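Local atomic coordinates of mandelate racemase/muconate lactonizing enzyme-like protein (Rubrobacter xylanophilus DSM 9941, PDB entry 2QQ6), a protein that binds magnesium, belongs to the mandelate racemase/muconate lactonizing group of the enolase superfamily, and may act as a lyase. Residues B[314-319]-B[339-344]; B[289-294]-B[318-323]. All coordinates share one frame; numbering follows the deposited sequence.

Interaction 1 (B[314-319]-B[339-344])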
# COMPACT_ATOMS: atom_id res chain seq x y z
N PRO B 314 -10.69 18.20 14.62
CA PRO B 314 -9.75 19.05 13.89
C PRO B 314 -8.94 18.36 12.80
O PRO B 314 -8.52 17.22 12.95
CB PRO B 314 -8.85 19.58 15.00
CG PRO B 314 -9.78 19.63 16.18
CD PRO B 314 -10.48 18.32 16.07
N PHE B 315 -8.74 19.07 11.69
CA PHE B 315 -7.99 18.58 10.54
C PHE B 315 -6.61 19.27 10.50
O PHE B 315 -6.51 20.47 10.26
CB PHE B 315 -8.76 18.91 9.27
CG PHE B 315 -8.06 18.51 8.01
CD1 PHE B 315 -7.86 17.17 7.70
CD2 PHE B 315 -7.61 19.47 7.11
CE1 PHE B 315 -7.24 16.80 6.52
CE2 PHE B 315 -6.98 19.11 5.93
CZ PHE B 315 -6.79 17.78 5.63
N ALA B 316 -5.55 18.50 10.73
CA ALA B 316 -4.20 19.05 10.73
C ALA B 316 -3.26 18.13 9.98
O ALA B 316 -2.52 17.37 10.58
CB ALA B 316 -3.72 19.23 12.16
N PRO B 317 -3.26 18.21 8.65
CA PRO B 317 -2.41 17.37 7.80
C PRO B 317 -0.92 17.35 8.12
O PRO B 317 -0.35 18.34 8.58
CB PRO B 317 -2.70 17.90 6.40
CG PRO B 317 -2.99 19.34 6.64
CD PRO B 317 -3.87 19.30 7.86
N HIS B 318 -0.31 16.19 7.87
CA HIS B 318 1.11 15.95 8.08
C HIS B 318 1.76 16.45 6.78
O HIS B 318 1.28 16.16 5.69
CB HIS B 318 1.32 14.43 8.29
CG HIS B 318 2.75 13.99 8.41
ND1 HIS B 318 3.45 13.41 7.38
CD2 HIS B 318 3.60 14.00 9.47
CE1 HIS B 318 4.66 13.08 7.79
NE2 HIS B 318 4.77 13.42 9.06
N ASN B 319 2.83 17.22 6.91
CA ASN B 319 3.50 17.78 5.74
C ASN B 319 5.00 17.58 5.82
O ASN B 319 5.63 17.95 6.81
CB ASN B 319 3.21 19.28 5.64
CG ASN B 319 3.69 19.89 4.34
OD1 ASN B 319 4.81 19.67 3.90
ND2 ASN B 319 2.83 20.68 3.72
N PHE B 339 -10.05 23.25 9.79
CA PHE B 339 -8.60 23.30 9.69
C PHE B 339 -8.03 23.82 10.99
O PHE B 339 -8.61 24.71 11.62
CB PHE B 339 -8.14 24.22 8.57
CG PHE B 339 -6.67 24.50 8.61
CD1 PHE B 339 -5.75 23.48 8.39
CD2 PHE B 339 -6.21 25.75 8.97
CE1 PHE B 339 -4.38 23.71 8.53
CE2 PHE B 339 -4.85 25.98 9.12
CZ PHE B 339 -3.93 24.96 8.90
N ALA B 340 -6.89 23.26 11.38
CA ALA B 340 -6.22 23.65 12.61
C ALA B 340 -4.81 24.18 12.32
O ALA B 340 -4.59 25.39 12.38
CB ALA B 340 -6.15 22.47 13.56
N VAL B 341 -3.86 23.29 12.03
CA VAL B 341 -2.50 23.69 11.71
C VAL B 341 -1.83 22.76 10.72
O VAL B 341 -1.98 21.54 10.79
CB VAL B 341 -1.56 23.76 12.94
CG1 VAL B 341 -1.33 25.22 13.35
CG2 VAL B 341 -2.13 22.95 14.08
N LEU B 342 -1.06 23.36 9.81
CA LEU B 342 -0.34 22.60 8.81
C LEU B 342 1.11 22.48 9.27
O LEU B 342 1.66 23.38 9.92
CB LEU B 342 -0.44 23.31 7.45
CG LEU B 342 0.36 22.75 6.27
CD1 LEU B 342 0.08 21.29 6.10
CD2 LEU B 342 0.01 23.51 5.02
N GLU B 343 1.73 21.35 8.96
CA GLU B 343 3.10 21.11 9.36
C GLU B 343 4.14 21.63 8.39
O GLU B 343 3.95 21.64 7.18
CB GLU B 343 3.34 19.62 9.56
CG GLU B 343 4.82 19.23 9.53
CD GLU B 343 5.06 17.78 9.91
OE1 GLU B 343 4.19 16.94 9.63
OE2 GLU B 343 6.14 17.49 10.49
N TRP B 344 5.25 22.09 8.96
CA TRP B 344 6.39 22.56 8.19
C TRP B 344 7.52 21.75 8.83
O TRP B 344 7.66 21.73 10.05
CB TRP B 344 6.62 24.06 8.36
CG TRP B 344 7.78 24.56 7.51
CD1 TRP B 344 7.97 24.33 6.18
CD2 TRP B 344 8.89 25.34 7.95
NE1 TRP B 344 9.15 24.91 5.76
CE2 TRP B 344 9.73 25.54 6.83
CE3 TRP B 344 9.27 25.89 9.19
CZ2 TRP B 344 10.92 26.27 6.90
CZ3 TRP B 344 10.46 26.62 9.26
CH2 TRP B 344 11.27 26.80 8.12

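Interaction 2 (B[289-294]-B[318-323])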
# COMPACT_ATOMS: atom_id res chain seq x y z
N MSE B 289 -4.56 13.71 10.92
CA MSE B 289 -3.50 14.32 10.17
C MSE B 289 -2.99 13.51 9.00
O MSE B 289 -1.90 12.95 9.07
CB MSE B 289 -2.35 14.63 11.11
CG MSE B 289 -1.88 13.44 11.88
SE MSE B 289 -0.28 13.87 12.95
CE MSE B 289 1.12 13.14 11.73
N PRO B 290 -3.77 13.43 7.92
CA PRO B 290 -3.28 12.65 6.78
C PRO B 290 -2.27 13.53 6.04
O PRO B 290 -2.04 14.68 6.43
CB PRO B 290 -4.54 12.39 5.98
CG PRO B 290 -5.33 13.62 6.20
CD PRO B 290 -5.15 13.90 7.68
N ASP B 291 -1.66 13.00 4.99
CA ASP B 291 -0.68 13.76 4.22
C ASP B 291 -1.14 13.83 2.77
O ASP B 291 -1.05 12.85 2.03
CB ASP B 291 0.69 13.08 4.34
CG ASP B 291 1.84 13.95 3.84
OD1 ASP B 291 1.81 14.36 2.66
OD2 ASP B 291 2.77 14.21 4.63
N VAL B 292 -1.62 15.00 2.36
CA VAL B 292 -2.11 15.22 1.00
C VAL B 292 -1.27 14.62 -0.11
O VAL B 292 -1.81 14.11 -1.10
CB VAL B 292 -2.27 16.72 0.72
CG1 VAL B 292 -2.80 16.94 -0.69
CG2 VAL B 292 -3.21 17.33 1.74
N ALA B 293 0.06 14.67 0.03
CA ALA B 293 0.94 14.13 -0.99
C ALA B 293 1.23 12.66 -0.77
O ALA B 293 2.06 12.07 -1.47
CB ALA B 293 2.24 14.91 -1.03
N LYS B 294 0.54 12.06 0.19
CA LYS B 294 0.76 10.65 0.49
C LYS B 294 -0.53 9.84 0.48
O LYS B 294 -0.58 8.74 -0.08
CB LYS B 294 1.45 10.52 1.85
CG LYS B 294 1.95 9.12 2.20
CD LYS B 294 2.50 9.09 3.63
CE LYS B 294 2.90 7.69 4.06
NZ LYS B 294 3.37 7.66 5.47
N HIS B 318 -0.31 16.19 7.87
CA HIS B 318 1.11 15.95 8.08
C HIS B 318 1.76 16.45 6.78
O HIS B 318 1.28 16.16 5.69
CB HIS B 318 1.32 14.43 8.29
CG HIS B 318 2.75 13.99 8.41
ND1 HIS B 318 3.45 13.41 7.38
CD2 HIS B 318 3.60 14.00 9.47
CE1 HIS B 318 4.66 13.08 7.79
NE2 HIS B 318 4.77 13.42 9.06
N ASN B 319 2.83 17.22 6.91
CA ASN B 319 3.50 17.78 5.74
C ASN B 319 5.00 17.58 5.82
O ASN B 319 5.63 17.95 6.81
CB ASN B 319 3.21 19.28 5.64
CG ASN B 319 3.69 19.89 4.34
OD1 ASN B 319 4.81 19.67 3.90
ND2 ASN B 319 2.83 20.68 3.72
N VAL B 320 5.57 17.03 4.76
CA VAL B 320 7.01 16.81 4.72
C VAL B 320 7.53 17.09 3.31
O VAL B 320 8.52 16.51 2.87
CB VAL B 320 7.33 15.35 5.12
CG1 VAL B 320 7.01 14.40 3.98
CG2 VAL B 320 8.76 15.23 5.55
N SER B 321 6.85 17.98 2.61
CA SER B 321 7.25 18.32 1.24
C SER B 321 7.74 19.75 1.08
O SER B 321 7.68 20.55 2.02
CB SER B 321 6.08 18.06 0.28
OG SER B 321 5.73 16.69 0.30
N SER B 322 8.22 20.06 -0.12
CA SER B 322 8.76 21.37 -0.47
C SER B 322 7.65 22.40 -0.69
O SER B 322 6.49 22.13 -0.37
CB SER B 322 9.59 21.23 -1.74
OG SER B 322 8.77 20.89 -2.83
N PRO B 323 7.98 23.58 -1.24
CA PRO B 323 6.93 24.58 -1.47
C PRO B 323 5.77 24.10 -2.34
O PRO B 323 4.64 24.55 -2.18
CB PRO B 323 7.70 25.74 -2.11
CG PRO B 323 9.05 25.62 -1.51
CD PRO B 323 9.30 24.14 -1.59

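Interaction 1 (B[314-319]-B[339-344])
Phe315 and Phe339 bring the two backbones together, their CA atoms 4.8 Å apart in a single beta bridge, and the chains run in roughly the same direction. Two hydrogen bonds join the segments. Near the bridge Ala340 N donates to Phe315 O at 3.0 Å, with an N-H...O angle of 146°. Four residues on, Asn319 N reaches Glu343 OE1 at 3.1 Å and meets it from above the carboxylate plane.

The Glu343 side chain leaves with CG anti to its backbone N (chi1 161°) and stays extended to CD, lying beside His318 and pointing the same way. Ring and carboxylate planes are 75° apart, and OE1 comes obliquely to His318 CD2. ND1 of the same ring is hydrogen-bonded to Asp291. Glu343 OE2 lies close to Asp127 and makes a long, weak ion pair with Lys169.

Apolar contacts fill the middle. Pro317 CG touches Leu342 CD1 at 3.7 Å, the two side chains crossing at about a right angle. Pro317 CD sits at the edge of the Phe339 ring, while Ala316 CB packs against Ala340 CB. Leu342 CD1 also lies against Asn319 ND2, while OD1 of that amide accepts from Ser321 N.

Strand 342-344 pairs in parallel with strand 121-127, so the contact fits the (beta/alpha)-barrel of the enolase superfamily, where His318 lies near the bound magnesium.

Interaction 2 (B[289-294]-B[318-323])
His318 meets Asp291 through its ring and Pro290 through its backbone, joining two neighbouring loops in the enolase-type barrel. The segment 289-294 follows strand 287-288 and turns into a short, weakly bonded helix, 292-295; the segment 318-323 leads into helix 323-334.

The His318 side chain can be followed outward. Its CB lies 3.7 Å from the terminal CE of Met289, a selenomethionine, and also faces Met289 O. With CG anti to the backbone N, the ring passes between two neighbours of different character. CG is almost equally distant from Asp291 OD2 and Met289 CE. On one side of the ring, His318 CD2 meets Met289 CE at 3.5 Å, an oblique approach made possible by the bend of the Met289 chain at chi3 (-99°). On the other side His318 ND1 donates to Asp291 OD2 at 2.9 Å. The N-H...O angle is 143°, the carboxylate oxygen stands 25° out of the ring plane, and it accepts through its anti lone pair. This His-carboxylate bond ties the rotation of the ring to Asp291.

At the root of the same residue, His318 N donates to Pro290 O at 2.7 Å. Backbone and ring are therefore bonded to consecutive residues.

Asp291 divides its carboxylate between two tasks. While OD2 serves the histidine, OD1 accepts from Ala293 N, an N-cap bond at the start of the helix that follows. Within the same loop as His318, and next to it, Asn319 OD1 closes an Asx turn by accepting from Ser321 N at 2.9 Å. Farther on, Ala293 CB approaches Ser321 OG at 4.1 Å.

In the fold
Interactions 1 and 2 share His318 and Asn319, and their centres lie 9 Å apart. The loop before helix 323-334 thus runs between strand 342-344 and the loop that follows strand 287-288. Packing continues from one contact to the other: Phe315 CE1 lies 3.7 Å from Pro290 CG, and Pro317 CB is close to Pro290 O. Through His318, and in interaction 2 also Met289, the contacts border the magnesium site. The His318 side chain comes about 4 Å from the bound ion and about 3 Å from that of Glu268, nearest atoms in each case. Asp291 and Glu343 both contact this histidine, which lies beside the metal but is not among the ligands Asp216, Glu242 and Glu268.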